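Local coordinates for protein ribonucleoside triphosphate reductase (Lactobacillus leichmannii, PDB 1L1L) that reduces ribonucleoside triphosphates to deoxyribonucleotides as a monomeric, B12-dependent (class II) enzyme under allosteric control, at residues I505-Y510 with L665-F670; N487-G492 with F632-F637; V356-S361 with N380-K385; I651-S656 with L677-G682. All coordinates share one frame; numbering follows the deposited sequence.

Contacts 1 and 2, with centres about 11 Å apart, hold the two strands of one hairpin against helices 661-667 and 628-641. Contact 1 seats strand 504-510 on the end of helix 661-667, and contact 2 seats the start of strand 490-497 on helix 628-641. They touch at several points, among them Tyr510 OH on Ala633 O and Pro508 on Ala633. Contact 3, about 16 Å between centres from contact 1, reaches it through Ser358 OG and Arg669 O. Contact 4 touches contact 2 where Ile651 meets Phe632 and Gln635. Strands 350-356, 377-380, 674-679 and 650-653 lie side by side in one mixed sheet, consistent with part of the 10-stranded barrel; strand 119-123, with Cys119 of the Cys119-Cys419 disulfide, belongs to it too.

Contact 1 (I505-Y510 with L665-F670); sequences IKVPVY and LRQYRF
Ile505, Lys506 and Pro508, on the second strand of the antiparallel hairpin 490-497/504-510, meet Gln667 and Tyr668 where helix 661-667 runs out. The polar tie is Gln667 NE2 donating to Lys506 O at 3.1 Å. It is bent, with an N-H...O angle of 150°, and the nitrogen stands above the carbonyl plane instead of on a lone pair. Gln667 can reach that far because CG is anti to its own N (chi1 -167°) and the chain beyond stays extended toward the strand. Ile505 comes from the opposite direction and sets CD1 against the shaft of this chain, 3.9 Å from Gln667 CG.

In the hairpin, Ile505 and Val507 spend their backbone bonds on Asp496 and Lys494 of strand 490-497, which turns the N and O of Lys506 outward, to the helix end. Water joins in there. One molecule donates both to Lys506 O (2.8 Å) and to Gln667 OE1 (3.0 Å). A second accepts from Lys506 N at 3.0 Å and gives only a weak bond to the same OE1. Both ends of the Gln667 amide are thus used, and its rotation is defined by having NE2 on the strand and OE1 on the waters. The Lys506 side chain leads away to a salt bridge with Asp495.

Further along, Tyr668 sets its hydroxyl against the Pro508 ring, OH 3.6 Å from CD, a van der Waals contact with the two side chains coming from opposite directions, while Pro508 and Tyr668 both also pack on Ala633 of helix 628-641.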
loop_
_atom_site.group_PDB
_atom_site.type_symbol
_atom_site.label_atom_id
_atom_site.label_comp_id
_atom_site.label_asym_id
_atom_site.label_seq_id
_atom_site.Cartn_x
_atom_site.Cartn_y
_atom_site.Cartn_z
ATOM N N ILE A 505 -5.159 34.503 10.002
ATOM C CA ILE A 505 -5.642 33.239 9.462
ATOM C C ILE A 505 -6.779 32.668 10.302
ATOM O O ILE A 505 -7.039 33.118 11.425
ATOM C CB ILE A 505 -4.514 32.192 9.425
ATOM C CG1 ILE A 505 -3.922 32.033 10.830
ATOM C CG2 ILE A 505 -3.446 32.612 8.419
ATOM C CD1 ILE A 505 -2.857 30.969 10.950
ATOM N N LYS A 506 -7.455 31.675 9.740
ATOM C CA LYS A 506 -8.546 31.009 10.431
ATOM C C LYS A 506 -8.016 29.700 10.993
ATOM O O LYS A 506 -7.606 28.819 10.244
ATOM C CB LYS A 506 -9.691 30.728 9.461
ATOM C CG LYS A 506 -10.417 31.969 8.972
ATOM C CD LYS A 506 -11.203 32.595 10.106
ATOM C CE LYS A 506 -12.136 33.680 9.606
ATOM N NZ LYS A 506 -13.122 34.033 10.669
ATOM N N VAL A 507 -8.007 29.578 12.312
ATOM C CA VAL A 507 -7.539 28.357 12.946
ATOM C C VAL A 507 -8.759 27.552 13.384
ATOM O O VAL A 507 -9.795 28.116 13.745
ATOM C CB VAL A 507 -6.644 28.664 14.163
ATOM C CG1 VAL A 507 -6.303 27.381 14.904
ATOM C CG2 VAL A 507 -5.371 29.347 13.697
ATOM N N PRO A 508 -8.654 26.216 13.344
ATOM C CA PRO A 508 -9.762 25.346 13.735
ATOM C C PRO A 508 -9.934 25.192 15.239
ATOM O O PRO A 508 -8.975 25.299 16.000
ATOM C CB PRO A 508 -9.392 24.024 13.077
ATOM C CG PRO A 508 -7.890 24.015 13.228
ATOM C CD PRO A 508 -7.539 25.422 12.788
ATOM N N VAL A 509 -11.171 24.947 15.658
ATOM C CA VAL A 509 -11.481 24.710 17.065
ATOM C C VAL A 509 -11.874 23.240 17.113
ATOM O O VAL A 509 -12.843 22.822 16.473
ATOM C CB VAL A 509 -12.663 25.572 17.552
ATOM C CG1 VAL A 509 -12.890 25.350 19.042
ATOM C CG2 VAL A 509 -12.388 27.032 17.274
ATOM N N TYR A 510 -11.107 22.453 17.855
ATOM C CA TYR A 510 -11.363 21.029 17.962
ATOM C C TYR A 510 -12.210 20.680 19.165
ATOM O O TYR A 510 -12.135 21.336 20.210
ATOM C CB TYR A 510 -10.053 20.257 18.076
ATOM C CG TYR A 510 -9.137 20.401 16.894
ATOM C CD1 TYR A 510 -9.560 20.046 15.611
ATOM C CD2 TYR A 510 -7.833 20.874 17.060
ATOM C CE1 TYR A 510 -8.693 20.157 14.516
ATOM C CE2 TYR A 510 -6.969 20.988 15.984
ATOM C CZ TYR A 510 -7.400 20.627 14.716
ATOM O OH TYR A 510 -6.529 20.722 13.659
ATOM N N LEU A 665 -1.420 25.162 2.499
ATOM C CA LEU A 665 -0.151 24.451 2.570
ATOM C C LEU A 665 0.811 25.266 3.444
ATOM O O LEU A 665 1.542 24.719 4.280
ATOM C CB LEU A 665 0.445 24.257 1.166
ATOM C CG LEU A 665 -0.264 23.197 0.310
ATOM C CD1 LEU A 665 0.159 23.304 -1.157
ATOM C CD2 LEU A 665 0.051 21.811 0.888
ATOM N N ARG A 666 0.805 26.584 3.260
ATOM C CA ARG A 666 1.681 27.430 4.061
ATOM C C ARG A 666 1.231 27.406 5.516
ATOM O O ARG A 666 2.044 27.256 6.432
ATOM C CB ARG A 666 1.671 28.873 3.538
ATOM C CG ARG A 666 2.238 29.036 2.131
ATOM C CD ARG A 666 2.717 30.468 1.890
ATOM N NE ARG A 666 1.726 31.461 2.297
ATOM C CZ ARG A 666 0.600 31.715 1.634
ATOM N NH1 ARG A 666 0.317 31.051 0.523
ATOM N NH2 ARG A 666 -0.248 32.629 2.089
ATOM N N GLN A 667 -0.069 27.534 5.733
ATOM C CA GLN A 667 -0.586 27.550 7.097
ATOM C C GLN A 667 -0.160 26.357 7.937
ATOM O O GLN A 667 0.185 26.512 9.104
ATOM C CB GLN A 667 -2.115 27.639 7.101
ATOM C CG GLN A 667 -2.665 27.981 8.479
ATOM C CD GLN A 667 -4.174 28.024 8.533
ATOM O OE1 GLN A 667 -4.837 28.400 7.561
ATOM N NE2 GLN A 667 -4.732 27.658 9.688
ATOM N N TYR A 668 -0.179 25.164 7.353
ATOM C CA TYR A 668 0.184 23.971 8.105
ATOM C C TYR A 668 1.619 23.473 7.932
ATOM O O TYR A 668 1.916 22.314 8.228
ATOM C CB TYR A 668 -0.804 22.843 7.786
ATOM C CG TYR A 668 -2.202 23.111 8.311
ATOM C CD1 TYR A 668 -3.138 23.814 7.555
ATOM C CD2 TYR A 668 -2.574 22.682 9.582
ATOM C CE1 TYR A 668 -4.421 24.087 8.058
ATOM C CE2 TYR A 668 -3.842 22.947 10.092
ATOM C CZ TYR A 668 -4.757 23.646 9.331
ATOM O OH TYR A 668 -6.003 23.895 9.852
ATOM N N ARG A 669 2.511 24.357 7.488
ATOM C CA ARG A 669 3.902 23.980 7.272
ATOM C C ARG A 669 4.612 23.509 8.534
ATOM O O ARG A 669 5.694 22.914 8.458
ATOM C CB ARG A 669 4.680 25.140 6.617
ATOM C CG ARG A 669 4.834 26.392 7.467
ATOM C CD ARG A 669 5.450 27.531 6.655
ATOM N NE ARG A 669 5.762 28.690 7.486
ATOM C CZ ARG A 669 4.853 29.497 8.026
ATOM N NH1 ARG A 669 3.559 29.281 7.824
ATOM N NH2 ARG A 669 5.236 30.513 8.792
ATOM N N PHE A 670 4.020 23.755 9.698
ATOM C CA PHE A 670 4.655 23.317 10.940
ATOM C C PHE A 670 4.005 22.061 11.524
ATOM O O PHE A 670 4.423 21.570 12.583
ATOM C CB PHE A 670 4.619 24.440 11.989
ATOM C CG PHE A 670 5.296 25.713 11.553
ATOM C CD1 PHE A 670 4.547 26.856 11.284
ATOM C CD2 PHE A 670 6.685 25.771 11.419
ATOM C CE1 PHE A 670 5.170 28.040 10.888
ATOM C CE2 PHE A 670 7.315 26.944 11.023
ATOM C CZ PHE A 670 6.561 28.083 10.756
HETATM O O HOH W 1 -7.646 27.367 7.906
HETATM O O HOH W 2 -6.634 31.181 6.852
#

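Contact 2 (N487-G492 with F632-F637); sequences NRVVTG and FATQAF
Val489, just ahead of strand 490-497, faces helix 628-641 and puts its methyls on Phe637 and Thr634. From CB, which points to the helix, the side chain splits two ways. CG2, anti to the backbone N, drops onto the middle of the Phe637 ring: it lies 3.5 Å from the centroid and only 2° off the ring normal, so the six ring carbons are all nearly equally far from it. This is a CH-pi contact centred on the ring. CG1, wedged between its own N and carbonyl carbon, ends 4.1 Å from Thr634 OG1 and equally far from Thr634 CG2, facing the fork between the two branches of that residue.

The next residue adds a second point of support. Val490 CG2 sits in the notch between neighbouring helix residues, 3.8 Å from Ala633 CB and 3.7 Å from Thr634 OG1. That buried hydroxyl is satisfied: it is bonded to Glu630 O, one turn earlier, and presents its flank to the valines.

Around the pair, Phe637 also meets the ring of Tyr510 from strand 504-510, with the planes at about 60°, and packs on Ala514 and Ile515 of helix 512-536. Hairpin, helix 512-536 and helix 628-641 therefore converge on this one ring. Across the two segments the grip comes from dispersion and shape, chiefly a methyl over a pi face; since the touching residues are buried, the hydrophobic effect probably supplies much of the cohesion.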
loop_
_atom_site.group_PDB
_atom_site.type_symbol
_atom_site.label_atom_id
_atom_site.label_comp_id
_atom_site.label_asym_id
_atom_site.label_seq_id
_atom_site.Cartn_x
_atom_site.Cartn_y
_atom_site.Cartn_z
ATOM N N ASN A 487 -20.947 15.514 16.479
ATOM C CA ASN A 487 -20.460 16.492 15.511
ATOM C C ASN A 487 -19.063 16.118 15.020
ATOM O O ASN A 487 -18.470 15.155 15.493
ATOM C CB ASN A 487 -20.414 17.884 16.146
ATOM C CG ASN A 487 -19.590 17.911 17.422
ATOM O OD1 ASN A 487 -20.010 17.391 18.457
ATOM N ND2 ASN A 487 -18.403 18.505 17.350
ATOM N N ARG A 488 -18.542 16.898 14.080
ATOM C CA ARG A 488 -17.216 16.642 13.526
ATOM C C ARG A 488 -16.117 17.252 14.396
ATOM O O ARG A 488 -16.294 18.342 14.955
ATOM C CB ARG A 488 -17.145 17.191 12.101
ATOM C CG ARG A 488 -18.207 16.587 11.187
ATOM C CD ARG A 488 -17.963 16.947 9.740
ATOM N NE ARG A 488 -17.977 18.389 9.525
ATOM C CZ ARG A 488 -19.072 19.138 9.531
ATOM N NH1 ARG A 488 -20.261 18.582 9.742
ATOM N NH2 ARG A 488 -18.978 20.441 9.318
ATOM N N VAL A 489 -14.991 16.546 14.503
ATOM C CA VAL A 489 -13.862 16.994 15.319
ATOM C C VAL A 489 -13.615 18.495 15.211
ATOM O O VAL A 489 -13.204 19.132 16.179
ATOM C CB VAL A 489 -12.561 16.225 14.964
ATOM C CG1 VAL A 489 -12.033 16.660 13.594
ATOM C CG2 VAL A 489 -11.523 16.459 16.042
ATOM N N VAL A 490 -13.859 19.064 14.035
ATOM C CA VAL A 490 -13.686 20.498 13.854
ATOM C C VAL A 490 -15.056 21.156 14.054
ATOM O O VAL A 490 -15.923 21.091 13.182
ATOM C CB VAL A 490 -13.145 20.837 12.442
ATOM C CG1 VAL A 490 -12.953 22.340 12.300
ATOM C CG2 VAL A 490 -11.829 20.120 12.206
ATOM N N THR A 491 -15.238 21.787 15.211
ATOM C CA THR A 491 -16.497 22.444 15.558
ATOM C C THR A 491 -16.636 23.857 14.998
ATOM O O THR A 491 -17.734 24.426 14.986
ATOM C CB THR A 491 -16.670 22.494 17.087
ATOM O OG1 THR A 491 -15.583 23.224 17.677
ATOM C CG2 THR A 491 -16.686 21.087 17.652
ATOM N N GLY A 492 -15.525 24.419 14.533
ATOM C CA GLY A 492 -15.547 25.758 13.967
ATOM C C GLY A 492 -14.161 26.368 13.849
ATOM O O GLY A 492 -13.151 25.698 14.087
ATOM N N PHE A 632 -7.946 19.993 5.958
ATOM C CA PHE A 632 -6.588 20.217 6.459
ATOM C C PHE A 632 -6.589 20.127 7.990
ATOM O O PHE A 632 -5.766 19.417 8.587
ATOM C CB PHE A 632 -6.085 21.601 6.031
ATOM C CG PHE A 632 -5.268 21.591 4.774
ATOM C CD1 PHE A 632 -3.886 21.412 4.829
ATOM C CD2 PHE A 632 -5.869 21.786 3.538
ATOM C CE1 PHE A 632 -3.111 21.437 3.660
ATOM C CE2 PHE A 632 -5.104 21.814 2.368
ATOM C CZ PHE A 632 -3.726 21.642 2.431
ATOM N N ALA A 633 -7.521 20.843 8.625
ATOM C CA ALA A 633 -7.619 20.839 10.087
ATOM C C ALA A 633 -7.828 19.436 10.639
ATOM O O ALA A 633 -7.256 19.078 11.668
ATOM C CB ALA A 633 -8.759 21.745 10.552
ATOM N N THR A 634 -8.638 18.637 9.952
ATOM C CA THR A 634 -8.899 17.279 10.416
ATOM C C THR A 634 -7.636 16.420 10.349
ATOM O O THR A 634 -7.331 15.685 11.287
ATOM C CB THR A 634 -10.022 16.628 9.591
ATOM O OG1 THR A 634 -11.197 17.442 9.675
ATOM C CG2 THR A 634 -10.328 15.245 10.103
ATOM N N GLN A 635 -6.898 16.507 9.239
ATOM C CA GLN A 635 -5.664 15.749 9.116
ATOM C C GLN A 635 -4.685 16.218 10.194
ATOM O O GLN A 635 -4.007 15.409 10.820
ATOM C CB GLN A 635 -5.040 15.947 7.723
ATOM C CG GLN A 635 -3.581 15.492 7.617
ATOM C CD GLN A 635 -2.975 15.752 6.232
ATOM O OE1 GLN A 635 -3.179 16.812 5.644
ATOM N NE2 GLN A 635 -2.216 14.791 5.722
ATOM N N ALA A 636 -4.623 17.527 10.407
ATOM C CA ALA A 636 -3.719 18.110 11.402
ATOM C C ALA A 636 -4.039 17.621 12.810
ATOM O O ALA A 636 -3.136 17.391 13.621
ATOM C CB ALA A 636 -3.794 19.632 11.353
ATOM N N PHE A 637 -5.325 17.474 13.100
ATOM C CA PHE A 637 -5.754 17.008 14.410
ATOM C C PHE A 637 -5.146 15.639 14.680
ATOM O O PHE A 637 -4.473 15.429 15.696
ATOM C CB PHE A 637 -7.287 16.916 14.474
ATOM C CG PHE A 637 -7.804 16.415 15.793
ATOM C CD1 PHE A 637 -7.949 17.279 16.870
ATOM C CD2 PHE A 637 -8.118 15.071 15.964
ATOM C CE1 PHE A 637 -8.400 16.817 18.103
ATOM C CE2 PHE A 637 -8.572 14.589 17.197
ATOM C CZ PHE A 637 -8.713 15.464 18.267
#

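Contact 3 (V356-S361 with N380-K385)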
loop_
_atom_site.group_PDB
_atom_site.type_symbol
_atom_site.label_atom_id
_atom_site.label_comp_id
_atom_site.label_asym_id
_atom_site.label_seq_id
_atom_site.Cartn_x
_atom_site.Cartn_y
_atom_site.Cartn_z
ATOM N N VAL A 356 10.256 18.860 1.329
ATOM C CA VAL A 356 10.328 20.235 1.805
ATOM C C VAL A 356 10.652 20.232 3.290
ATOM O O VAL A 356 10.833 19.177 3.891
ATOM C CB VAL A 356 8.988 20.993 1.618
ATOM C CG1 VAL A 356 8.579 20.989 0.170
ATOM C CG2 VAL A 356 7.897 20.362 2.491
ATOM N N ASP A 357 10.759 21.424 3.866
ATOM C CA ASP A 357 10.994 21.580 5.295
ATOM C C ASP A 357 10.088 22.729 5.713
ATOM O O ASP A 357 9.512 23.398 4.853
ATOM C CB ASP A 357 12.460 21.901 5.609
ATOM C CG ASP A 357 12.958 23.133 4.891
ATOM O OD1 ASP A 357 12.212 24.128 4.819
ATOM O OD2 ASP A 357 14.109 23.107 4.409
ATOM N N SER A 358 9.959 22.960 7.016
ATOM C CA SER A 358 9.084 24.017 7.520
ATOM C C SER A 358 9.503 25.411 7.077
ATOM O O SER A 358 8.678 26.317 7.013
ATOM C CB SER A 358 9.010 23.953 9.050
ATOM O OG SER A 358 8.478 22.702 9.461
ATOM N N ALA A 359 10.783 25.576 6.765
ATOM C CA ALA A 359 11.304 26.863 6.318
ATOM C C ALA A 359 10.860 27.161 4.887
ATOM O O ALA A 359 10.835 28.318 4.461
ATOM C CB ALA A 359 12.820 26.860 6.401
ATOM N N PHE A 360 10.507 26.109 4.152
ATOM C CA PHE A 360 10.067 26.236 2.764
ATOM C C PHE A 360 8.755 27.012 2.637
ATOM O O PHE A 360 7.844 26.853 3.446
ATOM C CB PHE A 360 9.896 24.840 2.152
ATOM C CG PHE A 360 9.500 24.853 0.711
ATOM C CD1 PHE A 360 10.408 25.245 -0.271
ATOM C CD2 PHE A 360 8.226 24.453 0.326
ATOM C CE1 PHE A 360 10.050 25.234 -1.625
ATOM C CE2 PHE A 360 7.856 24.436 -1.021
ATOM C CZ PHE A 360 8.772 24.829 -2.001
ATOM N N SER A 361 8.658 27.847 1.608
ATOM C CA SER A 361 7.447 28.630 1.390
ATOM C C SER A 361 7.119 28.785 -0.096
ATOM O O SER A 361 6.147 29.460 -0.456
ATOM C CB SER A 361 7.590 30.010 2.038
ATOM O OG SER A 361 8.676 30.723 1.471
ATOM N N ASN A 380 7.344 16.448 4.196
ATOM C CA ASN A 380 8.201 17.274 5.038
ATOM C C ASN A 380 9.127 16.364 5.842
ATOM O O ASN A 380 8.748 15.858 6.911
ATOM C CB ASN A 380 7.360 18.137 5.984
ATOM C CG ASN A 380 8.190 19.188 6.698
ATOM O OD1 ASN A 380 9.289 18.908 7.165
ATOM N ND2 ASN A 380 7.661 20.400 6.794
ATOM N N LEU A 381 10.332 16.148 5.318
ATOM C CA LEU A 381 11.319 15.286 5.966
ATOM C C LEU A 381 11.787 15.870 7.299
ATOM O O LEU A 381 12.123 15.137 8.236
ATOM C CB LEU A 381 12.513 15.072 5.023
ATOM C CG LEU A 381 12.197 14.277 3.747
ATOM C CD1 LEU A 381 13.392 14.283 2.799
ATOM C CD2 LEU A 381 11.827 12.847 4.134
ATOM N N ASP A 382 11.794 17.196 7.368
ATOM C CA ASP A 382 12.185 17.945 8.559
ATOM C C ASP A 382 11.310 17.520 9.745
ATOM O O ASP A 382 11.808 17.010 10.750
ATOM C CB ASP A 382 11.997 19.446 8.286
ATOM C CG ASP A 382 12.474 20.321 9.429
ATOM O OD1 ASP A 382 12.168 21.538 9.407
ATOM O OD2 ASP A 382 13.157 19.800 10.335
ATOM N N LEU A 383 10.006 17.735 9.615
ATOM C CA LEU A 383 9.061 17.366 10.669
ATOM C C LEU A 383 9.025 15.861 10.920
ATOM O O LEU A 383 8.826 15.418 12.057
ATOM C CB LEU A 383 7.648 17.826 10.303
ATOM C CG LEU A 383 7.334 19.320 10.282
ATOM C CD1 LEU A 383 5.904 19.514 9.816
ATOM C CD2 LEU A 383 7.532 19.924 11.662
ATOM N N SER A 384 9.201 15.076 9.856
ATOM C CA SER A 384 9.161 13.618 9.950
ATOM C C SER A 384 10.301 13.047 10.774
ATOM O O SER A 384 10.133 12.046 11.461
ATOM C CB SER A 384 9.186 12.985 8.553
ATOM O OG SER A 384 8.009 13.283 7.823
ATOM N N LYS A 385 11.466 13.678 10.702
ATOM C CA LYS A 385 12.613 13.195 11.459
ATOM C C LYS A 385 12.671 13.745 12.879
ATOM O O LYS A 385 13.295 13.139 13.746
ATOM C CB LYS A 385 13.919 13.542 10.733
ATOM C CG LYS A 385 14.130 12.767 9.447
ATOM C CD LYS A 385 15.496 13.020 8.830
ATOM C CE LYS A 385 15.578 14.397 8.202
ATOM N NZ LYS A 385 16.863 14.573 7.448
#
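Asn380 O, on the residue that pairs with Val356, is gripped by two groups of Ser384: its N at 3.1 Å and its OG at 2.8 Å, arriving from opposite faces of the carbonyl plane. The same asparagine caps the helix that follows. Its OD1 accepts from Leu383 N at 2.8 Å, nearly straight at the hydrogen (171°), although the donor stands above the amide plane. The torsion that sets CG anti to the backbone N (chi1 -170°) carries the amide over the first turn of helix 381-386, and places ND2 beside the backbone of Asp357 and Ser358.

Facing it, Val356 closes its strand. Its carbonyl oxygen receives a CA-H...O contact from Asn380 CA and a weak bond from Leu381 N, both at 3.4 Å, while the Val356 side chain crosses that of Asn380 at about a right angle, CG2 lying 4.0 Å from Asn380 CA. Then the chain folds into a type I turn from Asp357 to Phe360. Asp357 CB meets Asp382 CB at 3.7 Å. The carboxylates diverge, Asp357 OD1 to Asp382 OD1 being 5.3 Å; the like charges stay apart, and the N-terminal end of the helix probably stabilises that of Asp382. Ser358 OG lies against Leu383 CG at 3.7 Å and finds its hydrogen bond on Arg669 O, which ties the turn to the segment after helix 661-667.

Strands 350-356 and 377-380 are parallel neighbours joined through helix 363-373, so the contact closes the ends of a beta-alpha-beta crossover, in keeping with the alpha-beta barrel of this reductase.

Contact 4 (I651-S656 with L677-G682); sequences ITFQDS and LLPYFG
Phe653 lies alongside Pro679, both side chains pointing the same way, with one face of its ring over Pro679 CA: a CH-pi contact at 4.0 Å from the centroid, displaced toward the rim. Its CZ reaches Pro679 CG at 3.8 Å, and CE2 comes to 4.0 Å from Leu677 CB. At this pair the bonds to CB diverge, but placing Phe653 CG between its own N and carbonyl carbon (chi1 57°) swings the ring back over residues 677-679. Val661 and Ile370, from two different helices, pack on the same side chain.

Ile651 and Leu677 share one face of the sheet and touch through Ile651 CB and Leu677 CG, 3.9 Å apart; Ile651 is covered there by helix 628-641. Thr652 and Leu678 look out on the opposite face. The backbones pair in parallel: Leu678 N donates to Ile651 O at 2.8 Å, and Phe653 N gives Leu678 O a weak bond. The short strand segments 651-653 and 677-679 run at 27° to each other.

Past the strand ends Tyr680 becomes the surface to lean on. Gln654, bent at chi2, holds NE2 over one face of the ring, 3.3 Å from Tyr680 CG, with amide and ring planes 45° apart. At the ring's edge, Thr652 OG1 comes to 3.8 Å from Tyr680 CD2. Strand 650-653, helix 661-667 and strand 674-679 make a parallel beta-alpha-beta unit, consistent with the 10-stranded alpha-beta barrel of this enzyme.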
loop_
_atom_site.group_PDB
_atom_site.type_symbol
_atom_site.label_atom_id
_atom_site.label_comp_id
_atom_site.label_asym_id
_atom_site.label_seq_id
_atom_site.Cartn_x
_atom_site.Cartn_y
_atom_site.Cartn_z
ATOM N N ILE A 651 -6.902 15.161 0.261
ATOM C CA ILE A 651 -7.724 16.339 0.469
ATOM C C ILE A 651 -8.271 16.739 -0.904
ATOM O O ILE A 651 -7.507 17.039 -1.827
ATOM C CB ILE A 651 -6.906 17.492 1.072
ATOM C CG1 ILE A 651 -6.400 17.087 2.464
ATOM C CG2 ILE A 651 -7.761 18.747 1.153
ATOM C CD1 ILE A 651 -5.480 18.094 3.112
ATOM N N THR A 652 -9.595 16.706 -1.035
ATOM C CA THR A 652 -10.271 17.051 -2.278
ATOM C C THR A 652 -10.901 18.436 -2.154
ATOM O O THR A 652 -11.444 18.800 -1.104
ATOM C CB THR A 652 -11.374 16.025 -2.617
ATOM O OG1 THR A 652 -12.274 15.912 -1.509
ATOM C CG2 THR A 652 -10.765 14.660 -2.907
ATOM N N PHE A 653 -10.830 19.208 -3.232
ATOM C CA PHE A 653 -11.364 20.557 -3.226
ATOM C C PHE A 653 -12.065 20.880 -4.540
ATOM O O PHE A 653 -11.790 20.258 -5.565
ATOM C CB PHE A 653 -10.219 21.552 -2.982
ATOM C CG PHE A 653 -9.098 21.451 -3.990
ATOM C CD1 PHE A 653 -9.061 22.295 -5.101
ATOM C CD2 PHE A 653 -8.097 20.495 -3.841
ATOM C CE1 PHE A 653 -8.042 22.185 -6.046
ATOM C CE2 PHE A 653 -7.076 20.371 -4.777
ATOM C CZ PHE A 653 -7.045 21.218 -5.885
ATOM N N GLN A 654 -12.979 21.845 -4.496
ATOM C CA GLN A 654 -13.700 22.281 -5.686
ATOM C C GLN A 654 -12.796 23.311 -6.366
ATOM O O GLN A 654 -11.918 23.882 -5.726
ATOM C CB GLN A 654 -15.022 22.958 -5.307
ATOM C CG GLN A 654 -15.870 22.227 -4.271
ATOM C CD GLN A 654 -16.361 20.868 -4.744
ATOM O OE1 GLN A 654 -16.878 20.732 -5.855
ATOM N NE2 GLN A 654 -16.212 19.854 -3.892
ATOM N N ASP A 655 -13.002 23.557 -7.653
ATOM C CA ASP A 655 -12.170 24.539 -8.338
ATOM C C ASP A 655 -12.313 25.912 -7.685
ATOM O O ASP A 655 -11.383 26.717 -7.707
ATOM C CB ASP A 655 -12.541 24.623 -9.817
ATOM C CG ASP A 655 -13.983 24.255 -10.074
ATOM O OD1 ASP A 655 -14.877 24.812 -9.390
ATOM O OD2 ASP A 655 -14.217 23.408 -10.965
ATOM N N SER A 656 -13.478 26.169 -7.099
ATOM C CA SER A 656 -13.734 27.442 -6.437
ATOM C C SER A 656 -12.936 27.548 -5.135
ATOM O O SER A 656 -12.989 28.570 -4.449
ATOM C CB SER A 656 -15.227 27.591 -6.141
ATOM O OG SER A 656 -15.665 26.600 -5.225
ATOM N N LEU A 677 -3.256 16.356 -2.309
ATOM C CA LEU A 677 -4.487 17.034 -2.676
ATOM C C LEU A 677 -4.934 16.609 -4.069
ATOM O O LEU A 677 -4.116 16.205 -4.894
ATOM C CB LEU A 677 -4.295 18.557 -2.630
ATOM C CG LEU A 677 -4.369 19.271 -1.274
ATOM C CD1 LEU A 677 -3.234 18.825 -0.375
ATOM C CD2 LEU A 677 -4.299 20.766 -1.504
ATOM N N LEU A 678 -6.236 16.690 -4.324
ATOM C CA LEU A 678 -6.774 16.304 -5.620
ATOM C C LEU A 678 -8.032 17.099 -5.947
ATOM O O LEU A 678 -8.965 17.175 -5.142
ATOM C CB LEU A 678 -7.095 14.800 -5.635
ATOM C CG LEU A 678 -7.391 14.206 -7.014
ATOM C CD1 LEU A 678 -6.137 14.305 -7.876
ATOM C CD2 LEU A 678 -7.831 12.755 -6.887
ATOM N N PRO A 679 -8.074 17.719 -7.134
ATOM C CA PRO A 679 -9.272 18.487 -7.477
ATOM C C PRO A 679 -10.503 17.589 -7.377
ATOM O O PRO A 679 -10.542 16.524 -7.998
ATOM C CB PRO A 679 -9.005 18.917 -8.917
ATOM C CG PRO A 679 -7.529 19.038 -8.960
ATOM C CD PRO A 679 -7.058 17.822 -8.195
ATOM N N TYR A 680 -11.490 18.001 -6.587
ATOM C CA TYR A 680 -12.709 17.216 -6.453
ATOM C C TYR A 680 -13.318 17.090 -7.840
ATOM O O TYR A 680 -14.074 17.953 -8.282
ATOM C CB TYR A 680 -13.703 17.900 -5.507
ATOM C CG TYR A 680 -14.949 17.075 -5.229
ATOM C CD1 TYR A 680 -16.072 17.166 -6.053
ATOM C CD2 TYR A 680 -14.992 16.181 -4.158
ATOM C CE1 TYR A 680 -17.214 16.387 -5.818
ATOM C CE2 TYR A 680 -16.128 15.391 -3.914
ATOM C CZ TYR A 680 -17.233 15.502 -4.750
ATOM O OH TYR A 680 -18.351 14.734 -4.520
ATOM N N PHE A 681 -12.971 16.013 -8.532
ATOM C CA PHE A 681 -13.479 15.783 -9.874
ATOM C C PHE A 681 -14.912 15.256 -9.830
ATOM O O PHE A 681 -15.701 15.638 -8.956
ATOM C CB PHE A 681 -12.570 14.801 -10.614
ATOM N N GLY A 682 -15.243 14.385 -10.779
ATOM C CA GLY A 682 -16.583 13.829 -10.840
ATOM C C GLY A 682 -17.270 14.151 -12.155
ATOM O O GLY A 682 -17.552 13.253 -12.950
#